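Local coordinates for DUF5625 domain-containing protein (PDB 3NKG) that is of unknown function but probably shares the two-sheet beta-sandwich architecture of galactose-binding-like domains, at residues L36-V40 and M158-V163; T96-I100 and I149-F155; K52-K56 and E82-I87. One frame throughout, in Å; residues are numbered along the deposited sequence.

Contact 1 forms the outermost closure: segment 36-40, at the end of strand 30-38, meets 158-163 118 positions later, where the chain leads into strand 163-169 of the same four-stranded sheet. Contact 3 closes the first inner loop, joining helix 49-58 to the end of helix 76-83 and the turn after it. Contact 2 follows in series, pairing strand 98-107 with strand 143-151 within the second four-stranded sheet. Contacts 2 and 3 thus nest side by side inside contact 1, and none cross. Val-54 of helix 49-58 links contacts 1 and 3 by packing on Phe-38, Val-40 and Arg-161; contacts 2 and 3 do not touch.

Contact 1: residues L36-V40 and M158-V163; sequences LQFAV and MIGRKV
The Phe-38 ring meets Met-158, a selenomethionine, at its edge: Met-158 SE lies 3.6 Å from Phe-38 CE2 and 85° off the ring normal, a Met-aromatic contact made in the ring plane. Arg-161 CD is also at the edge, whereas Val-163 CG2 approaches obliquely, 3.8 Å from Phe-38 CD2. No atom of 158-163 sits squarely over either ring face; Leu-13 and Leu-58 add to the surroundings of this side chain. The second flat group, the Arg-161 guanidinium, also works through its edge. Arg-161 NH2 donates to Ala-39 O over 2.9 Å with the acceptor close to the guanidinium plane, while NH1 forms a salt bridge with Asp-50. In the otherwise extended arginine chain, a bend at chi3 (-46°) swings the guanidinium so that NH2 meets Ala-39 O. An alanine in place of Arg-161 is likely to leave Asp-50 without its charged mate and Ala-39 O without this donor. The backbone frame is antiparallel: Phe-38 and Val-163 form a non-hydrogen-bonded pair (CA-CA 4.6 Å) in the four-stranded sheet where strand 163-169 lies between 7-11 and 30-38, probably one layer of a galactose-binding-like sandwich. Beyond it, Ala-39 N donates to Lys-162 O at 3.0 Å and a nearly straight 168°. On the other side of the pair, Val-163 CA approaches Gln-37 O at 3.3 Å in a CA-H...O contact. A type II turn, with Gly-160 at positive phi, closes through Arg-161 N to Met-158 O.

Contact 2: residues T96-I100 and I149-F155; sequences TVVPI and IENIEAF
Ile-100 and Asn-151 form a non-hydrogen-bonded antiparallel pair (CA-CA 5.0 Å) between strands 98-100 and 149-151, whose directions differ by 147°, and Ile-152 N bonds Pro-99 O at 3.2 Å. Beyond this, Phe-155 turns back over 96-99. Val-98 CG2 stands over one face of its ring, 4.2 Å from the centroid and 24° off the normal, a CH-pi contact. Pro-99 CD lies at the ring edge. The Thr-96 and Phe-155 side chains point toward one another; with OG1 beside the backbone N (chi1 -65°), Thr-96 CG2 is the branch turned to the ring, meeting Phe-155 CE1 obliquely at 3.3 Å. Pro-99 also packs its CB 3.8 Å from Ile-152 CB, while the Glu-153 chain crosses the pyrrolidine at about a right angle. On the sheet face that carries Ile-100 and Asn-151, Ile-100 CG2 meets Ile-149 CG2. Asn-151 ND2 binds Glu-153 O at 2.7 Å from above the carbonyl plane, and also reaches Gln-15 O. A water accepts from Glu-153 N at 2.8 Å and can donate to Pro-99 O and Asn-151 OD1, though further acceptors leave its protons unassigned. A side-chain amide and water thus take over from direct sheet bonding where the chain leaves strand 143-151.

Contact 3: residues K52-K56 and E82-I87; sequences KRVWK and ELGDLI
Lys-56 and Ile-87 run alongside one another, heading opposite ways, with Lys-56 CD 3.9 Å from Ile-87 CG2. Extended beyond CG, the lysine carries its ammonium group across the end of the 82-87 segment, where Lys-56 NZ donates to Leu-86 O over 2.9 Å. The donor is tilted 16° from the carbonyl plane, and the C=O...N angle of 153° makes this a fairly head-on approach. The fork of Leu-83 straddles one turn of helix 49-58: Leu-83 CD1 lies 4.0 Å from Lys-56 CB, while CD2 lies 3.6 Å from Lys-52 O, the carbonyl already bonded by Lys-56 N. Leu-86 reaches the same turn, placing its CD1 3.7 Å from Lys-52 CB. The CH2/CZ3 end of the Trp-55 indole meets the Glu-82 carboxylate at a slant, the two planes 43° apart. In the conformer described, Trp-55 CH2 lies 3.7 Å from Glu-82 CD; a second conformer makes this contact less certain. Trp-55 stacks on Phe-60, and a bound acetic acid molecule, probably from the crystallisation liquor, lies about 4 Å from its side chain. Gly-84, at positive phi, turns the chain out of helix 76-83 into the short 3-10 turn bearing Leu-86, while Lys-80 NZ bonds Gly-84 O and Ile-87 O. The two helical regions therefore meet through an apolar centre of leucine methyls and lysine methylenes, with one directional bond, Lys-56 NZ to Leu-86 O, anchoring the turn to the helix.

Contact 1: residues L36-V40 and M158-V163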
loop_
_atom_site.group_PDB
_atom_site.type_symbol
_atom_site.label_atom_id
_atom_site.label_comp_id
_atom_site.label_asym_id
_atom_site.label_seq_id
_atom_site.Cartn_x
_atom_site.Cartn_y
_atom_site.Cartn_z
ATOM N N LEU A 36 1.442 -1.096 0.441
ATOM C CA LEU A 36 2.341 -0.410 -0.463
ATOM C C LEU A 36 3.504 0.114 0.351
ATOM O O LEU A 36 3.300 0.711 1.425
ATOM C CB LEU A 36 1.624 0.778 -1.140
ATOM C CG LEU A 36 0.376 0.423 -1.933
ATOM C CD1 LEU A 36 -0.266 1.694 -2.438
ATOM C CD2 LEU A 36 0.723 -0.506 -3.068
ATOM N N GLN A 37 4.718 -0.064 -0.166
ATOM C CA GLN A 37 5.928 0.457 0.468
ATOM C C GLN A 37 6.589 1.480 -0.435
ATOM O O GLN A 37 6.904 1.175 -1.599
ATOM C CB GLN A 37 6.931 -0.667 0.726
ATOM C CG GLN A 37 6.423 -1.769 1.639
ATOM C CD GLN A 37 7.491 -2.818 1.909
ATOM O OE1 GLN A 37 7.853 -3.600 1.026
ATOM N NE2 GLN A 37 8.012 -2.823 3.127
ATOM N N PHE A 38 6.804 2.678 0.113
ATOM C CA PHE A 38 7.380 3.811 -0.622
ATOM C C PHE A 38 8.862 3.990 -0.312
ATOM O O PHE A 38 9.250 4.068 0.855
ATOM C CB PHE A 38 6.652 5.096 -0.223
ATOM C CG PHE A 38 5.218 5.110 -0.617
ATOM C CD1 PHE A 38 4.305 4.247 0.002
ATOM C CD2 PHE A 38 4.787 5.924 -1.660
ATOM C CE1 PHE A 38 2.992 4.251 -0.380
ATOM C CE2 PHE A 38 3.487 5.936 -2.043
ATOM C CZ PHE A 38 2.574 5.109 -1.417
ATOM N N ALA A 39 9.688 4.058 -1.349
ATOM C CA ALA A 39 11.104 4.425 -1.166
ATOM C C ALA A 39 11.266 5.905 -0.839
ATOM O O ALA A 39 10.487 6.747 -1.289
ATOM C CB ALA A 39 11.913 4.074 -2.383
ATOM N N VAL A 40 12.288 6.214 -0.048
ATOM C CA VAL A 40 12.513 7.567 0.446
ATOM C C VAL A 40 14.020 7.814 0.446
ATOM O O VAL A 40 14.795 6.877 0.656
ATOM C CB VAL A 40 11.941 7.720 1.872
ATOM C CG1 VAL A 40 12.240 9.083 2.426
ATOM C CG2 VAL A 40 10.417 7.479 1.873
HETATM N N MSE A 158 4.498 11.065 -7.493
HETATM C CA MSE A 158 5.130 9.756 -7.503
HETATM C C MSE A 158 5.983 9.555 -8.745
HETATM O O MSE A 158 6.518 8.479 -8.971
HETATM C CB MSE A 158 4.052 8.680 -7.431
HETATM C CG MSE A 158 3.270 8.742 -6.125
HETATM SE SE MSE A 158 4.488 8.118 -4.711
HETATM C CE MSE A 158 4.363 9.555 -3.375
ATOM N N ILE A 159 6.117 10.592 -9.560
ATOM C CA ILE A 159 6.941 10.444 -10.749
ATOM C C ILE A 159 8.390 10.118 -10.340
ATOM O O ILE A 159 8.969 10.805 -9.504
ATOM C CB ILE A 159 6.914 11.723 -11.624
ATOM C CG1 ILE A 159 5.526 11.931 -12.239
ATOM C CG2 ILE A 159 7.957 11.635 -12.730
ATOM C CD1 ILE A 159 5.398 13.318 -12.972
ATOM N N GLY A 160 8.967 9.081 -10.935
ATOM C CA GLY A 160 10.332 8.691 -10.623
ATOM C C GLY A 160 10.512 8.010 -9.261
ATOM O O GLY A 160 11.632 7.671 -8.876
ATOM N N ARG A 161 9.427 7.794 -8.522
ATOM C CA ARG A 161 9.582 7.229 -7.193
ATOM C C ARG A 161 9.258 5.753 -7.217
ATOM O O ARG A 161 8.263 5.344 -7.795
ATOM C CB ARG A 161 8.721 7.961 -6.157
ATOM C CG ARG A 161 8.769 7.299 -4.772
ATOM C CD ARG A 161 8.020 8.094 -3.699
ATOM N NE ARG A 161 8.324 9.530 -3.714
ATOM C CZ ARG A 161 9.332 10.111 -3.061
ATOM N NH1 ARG A 161 9.489 11.432 -3.145
ATOM N NH2 ARG A 161 10.190 9.397 -2.331
ATOM N N LYS A 162 10.104 4.950 -6.590
ATOM C CA LYS A 162 9.825 3.521 -6.468
ATOM C C LYS A 162 8.798 3.242 -5.376
ATOM O O LYS A 162 8.896 3.772 -4.258
ATOM C CB LYS A 162 11.109 2.724 -6.239
ATOM C CG LYS A 162 11.891 2.471 -7.519
ATOM C CD LYS A 162 13.347 2.152 -7.242
ATOM C CE LYS A 162 14.256 2.763 -8.322
ATOM N NZ LYS A 162 15.724 2.533 -8.074
ATOM N N VAL A 163 7.809 2.428 -5.735
ATOM C CA VAL A 163 6.779 1.947 -4.827
ATOM C C VAL A 163 6.616 0.430 -5.065
ATOM O O VAL A 163 6.578 -0.011 -6.215
ATOM C CB VAL A 163 5.439 2.635 -5.119
ATOM C CG1 VAL A 163 4.326 2.005 -4.293
ATOM C CG2 VAL A 163 5.534 4.147 -4.895
#

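Contact 2: residues T96-I100 and I149-F155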
loop_
_atom_site.group_PDB
_atom_site.type_symbol
_atom_site.label_atom_id
_atom_site.label_comp_id
_atom_site.label_asym_id
_atom_site.label_seq_id
_atom_site.Cartn_x
_atom_site.Cartn_y
_atom_site.Cartn_z
ATOM N N THR A 96 -3.338 11.360 0.897
ATOM C CA THR A 96 -3.858 11.319 -0.456
ATOM C C THR A 96 -4.477 9.962 -0.725
ATOM O O THR A 96 -3.839 8.929 -0.534
ATOM C CB THR A 96 -2.759 11.588 -1.476
ATOM O OG1 THR A 96 -2.290 12.920 -1.298
ATOM C CG2 THR A 96 -3.289 11.433 -2.913
ATOM N N VAL A 97 -5.740 9.958 -1.136
ATOM C CA VAL A 97 -6.412 8.685 -1.366
ATOM C C VAL A 97 -5.861 8.120 -2.652
ATOM O O VAL A 97 -5.803 8.820 -3.644
ATOM C CB VAL A 97 -7.937 8.834 -1.488
ATOM C CG1 VAL A 97 -8.545 7.535 -2.024
ATOM C CG2 VAL A 97 -8.555 9.212 -0.128
ATOM N N VAL A 98 -5.444 6.858 -2.628
ATOM C CA VAL A 98 -4.920 6.203 -3.835
ATOM C C VAL A 98 -5.753 4.950 -4.180
ATOM O O VAL A 98 -5.672 3.936 -3.491
ATOM C CB VAL A 98 -3.436 5.818 -3.661
ATOM C CG1 VAL A 98 -2.906 5.068 -4.912
ATOM C CG2 VAL A 98 -2.593 7.072 -3.376
ATOM N N PRO A 99 -6.570 5.044 -5.238
ATOM C CA PRO A 99 -7.421 3.925 -5.665
ATOM C C PRO A 99 -6.563 2.878 -6.318
ATOM O O PRO A 99 -5.836 3.193 -7.254
ATOM C CB PRO A 99 -8.336 4.542 -6.732
ATOM C CG PRO A 99 -8.159 6.050 -6.609
ATOM C CD PRO A 99 -6.784 6.266 -6.048
ATOM N N ILE A 100 -6.659 1.655 -5.817
ATOM C CA ILE A 100 -5.888 0.523 -6.301
ATOM C C ILE A 100 -6.889 -0.591 -6.540
ATOM O O ILE A 100 -7.693 -0.917 -5.658
ATOM C CB ILE A 100 -4.930 0.018 -5.228
ATOM C CG1 ILE A 100 -3.905 1.100 -4.871
ATOM C CG2 ILE A 100 -4.216 -1.256 -5.691
ATOM C CD1 ILE A 100 -2.890 1.342 -5.943
ATOM N N ILE A 149 -2.508 -6.010 -10.274
ATOM C CA ILE A 149 -2.598 -4.775 -9.503
ATOM C C ILE A 149 -2.610 -3.601 -10.471
ATOM O O ILE A 149 -1.700 -3.455 -11.282
ATOM C CB ILE A 149 -1.433 -4.600 -8.501
ATOM C CG1 ILE A 149 -1.341 -5.793 -7.549
ATOM C CG2 ILE A 149 -1.631 -3.273 -7.685
ATOM C CD1 ILE A 149 -0.367 -6.884 -7.992
ATOM N N GLU A 150 -3.666 -2.794 -10.393
ATOM C CA GLU A 150 -3.850 -1.669 -11.281
ATOM C C GLU A 150 -3.941 -0.386 -10.463
ATOM O O GLU A 150 -4.730 -0.283 -9.519
ATOM C CB GLU A 150 -5.121 -1.846 -12.128
ATOM C CG GLU A 150 -5.519 -0.576 -12.912
ATOM C CD GLU A 150 -6.622 -0.798 -13.971
ATOM O OE1 GLU A 150 -7.209 -1.901 -14.030
ATOM O OE2 GLU A 150 -6.898 0.144 -14.762
ATOM N N ASN A 151 -3.092 0.573 -10.816
ATOM C CA ASN A 151 -3.157 1.917 -10.263
ATOM C C ASN A 151 -4.160 2.736 -11.075
ATOM O O ASN A 151 -3.973 2.964 -12.278
ATOM C CB ASN A 151 -1.770 2.578 -10.282
ATOM C CG ASN A 151 -1.810 4.011 -9.816
ATOM O OD1 ASN A 151 -2.175 4.298 -8.665
ATOM N ND2 ASN A 151 -1.456 4.932 -10.713
ATOM N N ILE A 152 -5.241 3.168 -10.434
ATOM C CA ILE A 152 -6.316 3.856 -11.161
ATOM C C ILE A 152 -5.985 5.318 -11.538
ATOM O O ILE A 152 -6.192 5.734 -12.686
ATOM C CB ILE A 152 -7.673 3.781 -10.395
ATOM C CG1 ILE A 152 -8.038 2.320 -10.101
ATOM C CG2 ILE A 152 -8.796 4.458 -11.179
ATOM C CD1 ILE A 152 -8.302 1.491 -11.351
ATOM N N GLU A 153 -5.474 6.095 -10.587
ATOM C CA GLU A 153 -5.208 7.519 -10.843
ATOM C C GLU A 153 -3.723 7.853 -10.950
ATOM O O GLU A 153 -2.875 7.200 -10.325
ATOM C CB GLU A 153 -5.797 8.412 -9.740
ATOM C CG GLU A 153 -7.302 8.358 -9.572
ATOM C CD GLU A 153 -7.783 9.315 -8.471
ATOM O OE1 GLU A 153 -7.029 10.263 -8.105
ATOM O OE2 GLU A 153 -8.916 9.115 -7.978
ATOM N N ALA A 154 -3.431 8.920 -11.692
ATOM C CA ALA A 154 -2.065 9.431 -11.841
ATOM C C ALA A 154 -1.707 10.352 -10.668
ATOM O O ALA A 154 -2.473 11.265 -10.347
ATOM C CB ALA A 154 -1.956 10.207 -13.155
ATOM N N PHE A 155 -0.554 10.108 -10.033
ATOM C CA PHE A 155 -0.042 10.997 -8.979
ATOM C C PHE A 155 1.325 11.567 -9.364
ATOM O O PHE A 155 2.325 10.857 -9.395
ATOM C CB PHE A 155 -0.013 10.271 -7.617
ATOM C CG PHE A 155 -1.382 9.903 -7.146
ATOM C CD1 PHE A 155 -2.184 10.846 -6.484
ATOM C CD2 PHE A 155 -1.906 8.662 -7.438
ATOM C CE1 PHE A 155 -3.475 10.533 -6.089
ATOM C CE2 PHE A 155 -3.217 8.331 -7.048
ATOM C CZ PHE A 155 -3.996 9.259 -6.376
HETATM O O HOH W 1 -7.185 10.739 -4.827
HETATM O O HOH W 2 -4.457 5.405 -8.065
#

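Contact 3: residues K52-K56 and E82-I87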
loop_
_atom_site.group_PDB
_atom_site.type_symbol
_atom_site.label_atom_id
_atom_site.label_comp_id
_atom_site.label_asym_id
_atom_site.label_seq_id
_atom_site.Cartn_x
_atom_site.Cartn_y
_atom_site.Cartn_z
ATOM N N LYS A 52 9.562 13.807 4.711
ATOM C CA LYS A 52 8.396 14.631 5.032
ATOM C C LYS A 52 7.399 14.718 3.878
ATOM O O LYS A 52 6.198 14.755 4.105
ATOM C CB LYS A 52 8.798 16.041 5.449
ATOM C CG LYS A 52 9.433 16.153 6.812
ATOM C CD LYS A 52 9.780 17.615 7.084
ATOM C CE LYS A 52 10.505 17.787 8.409
ATOM N NZ LYS A 52 11.863 17.164 8.377
ATOM N N ARG A 53 7.878 14.760 2.641
ATOM C CA ARG A 53 6.932 14.834 1.527
ATOM C C ARG A 53 6.168 13.532 1.423
ATOM O O ARG A 53 4.979 13.530 1.108
ATOM C CB ARG A 53 7.622 15.103 0.201
ATOM C CG ARG A 53 8.464 16.356 0.182
ATOM C CD ARG A 53 8.976 16.587 -1.224
ATOM N NE ARG A 53 9.329 17.980 -1.446
ATOM C CZ ARG A 53 10.558 18.398 -1.720
ATOM N NH1 ARG A 53 11.551 17.518 -1.810
ATOM N NH2 ARG A 53 10.791 19.690 -1.913
ATOM N N VAL A 54 6.858 12.420 1.680
ATOM C CA VAL A 54 6.199 11.126 1.600
ATOM C C VAL A 54 5.218 10.953 2.746
ATOM O O VAL A 54 4.117 10.450 2.540
ATOM C CB VAL A 54 7.177 9.945 1.527
ATOM C CG1 VAL A 54 6.417 8.636 1.679
ATOM C CG2 VAL A 54 7.936 9.970 0.200
ATOM N N TRP A 55 5.623 11.361 3.950
ATOM C CA TRP A 55 4.697 11.417 5.065
ATOM C C TRP A 55 3.445 12.244 4.705
ATOM O O TRP A 55 2.312 11.838 4.933
ATOM C CB TRP A 55 5.382 12.064 6.251
ATOM C CG TRP A 55 4.782 11.687 7.527
ATOM C CD1 TRP A 55 3.581 11.063 7.726
ATOM C CD2 TRP A 55 5.356 11.891 8.820
ATOM N NE1 TRP A 55 3.375 10.865 9.078
ATOM C CE2 TRP A 55 4.447 11.370 9.767
ATOM C CE3 TRP A 55 6.543 12.488 9.270
ATOM C CZ2 TRP A 55 4.697 11.414 11.135
ATOM C CZ3 TRP A 55 6.789 12.523 10.624
ATOM C CH2 TRP A 55 5.866 11.997 11.543
ATOM N N LYS A 56 3.658 13.412 4.131
ATOM C CA LYS A 56 2.537 14.266 3.752
ATOM C C LYS A 56 1.538 13.522 2.844
ATOM O O LYS A 56 0.313 13.549 3.068
ATOM C CB LYS A 56 3.053 15.530 3.057
ATOM C CG LYS A 56 1.933 16.370 2.425
ATOM C CD LYS A 56 2.524 17.649 1.808
ATOM C CE LYS A 56 1.692 18.170 0.645
ATOM N NZ LYS A 56 2.385 19.348 0.025
ATOM N N GLU A 82 4.646 18.689 12.562
ATOM C CA GLU A 82 5.568 17.797 11.851
ATOM C C GLU A 82 6.035 18.377 10.508
ATOM O O GLU A 82 7.227 18.350 10.198
ATOM C CB GLU A 82 4.929 16.420 11.604
ATOM C CG GLU A 82 4.493 15.635 12.860
ATOM C CD GLU A 82 5.652 15.000 13.654
ATOM O OE1 GLU A 82 6.833 15.255 13.327
ATOM O OE2 GLU A 82 5.371 14.242 14.613
ATOM N N LEU A 83 5.095 18.903 9.719
ATOM C CA LEU A 83 5.361 19.239 8.320
ATOM C C LEU A 83 5.571 20.715 7.971
ATOM O O LEU A 83 6.078 21.030 6.888
ATOM C CB LEU A 83 4.239 18.692 7.441
ATOM C CG LEU A 83 3.999 17.182 7.581
ATOM C CD1 LEU A 83 2.768 16.812 6.791
ATOM C CD2 LEU A 83 5.221 16.416 7.104
ATOM N N GLY A 84 5.138 21.612 8.849
ATOM C CA GLY A 84 5.280 23.051 8.601
ATOM C C GLY A 84 4.673 23.608 7.307
ATOM O O GLY A 84 3.487 23.379 7.008
ATOM N N ASP A 85 5.492 24.340 6.551
ATOM C CA ASP A 85 5.069 24.993 5.312
ATOM C C ASP A 85 4.704 24.014 4.197
ATOM O O ASP A 85 4.317 24.428 3.105
ATOM C CB ASP A 85 6.176 25.910 4.780
ATOM C CG ASP A 85 6.531 27.027 5.737
ATOM O OD1 ASP A 85 5.764 27.275 6.698
ATOM O OD2 ASP A 85 7.587 27.664 5.516
ATOM N N LEU A 86 4.848 22.719 4.438
ATOM C CA LEU A 86 4.505 21.759 3.403
ATOM C C LEU A 86 2.990 21.628 3.259
ATOM O O LEU A 86 2.483 21.168 2.235
ATOM C CB LEU A 86 5.144 20.402 3.680
ATOM C CG LEU A 86 6.631 20.321 3.340
ATOM C CD1 LEU A 86 7.189 18.995 3.820
ATOM C CD2 LEU A 86 6.849 20.494 1.834
ATOM N N ILE A 87 2.265 22.015 4.298
ATOM C CA ILE A 87 0.825 21.874 4.286
ATOM C C ILE A 87 0.155 23.201 4.666
ATOM O O ILE A 87 0.809 24.118 5.157
ATOM C CB ILE A 87 0.330 20.735 5.243
ATOM C CG1 ILE A 87 0.553 21.113 6.704
ATOM C CG2 ILE A 87 1.027 19.422 4.893
ATOM C CD1 ILE A 87 -0.087 20.165 7.735
#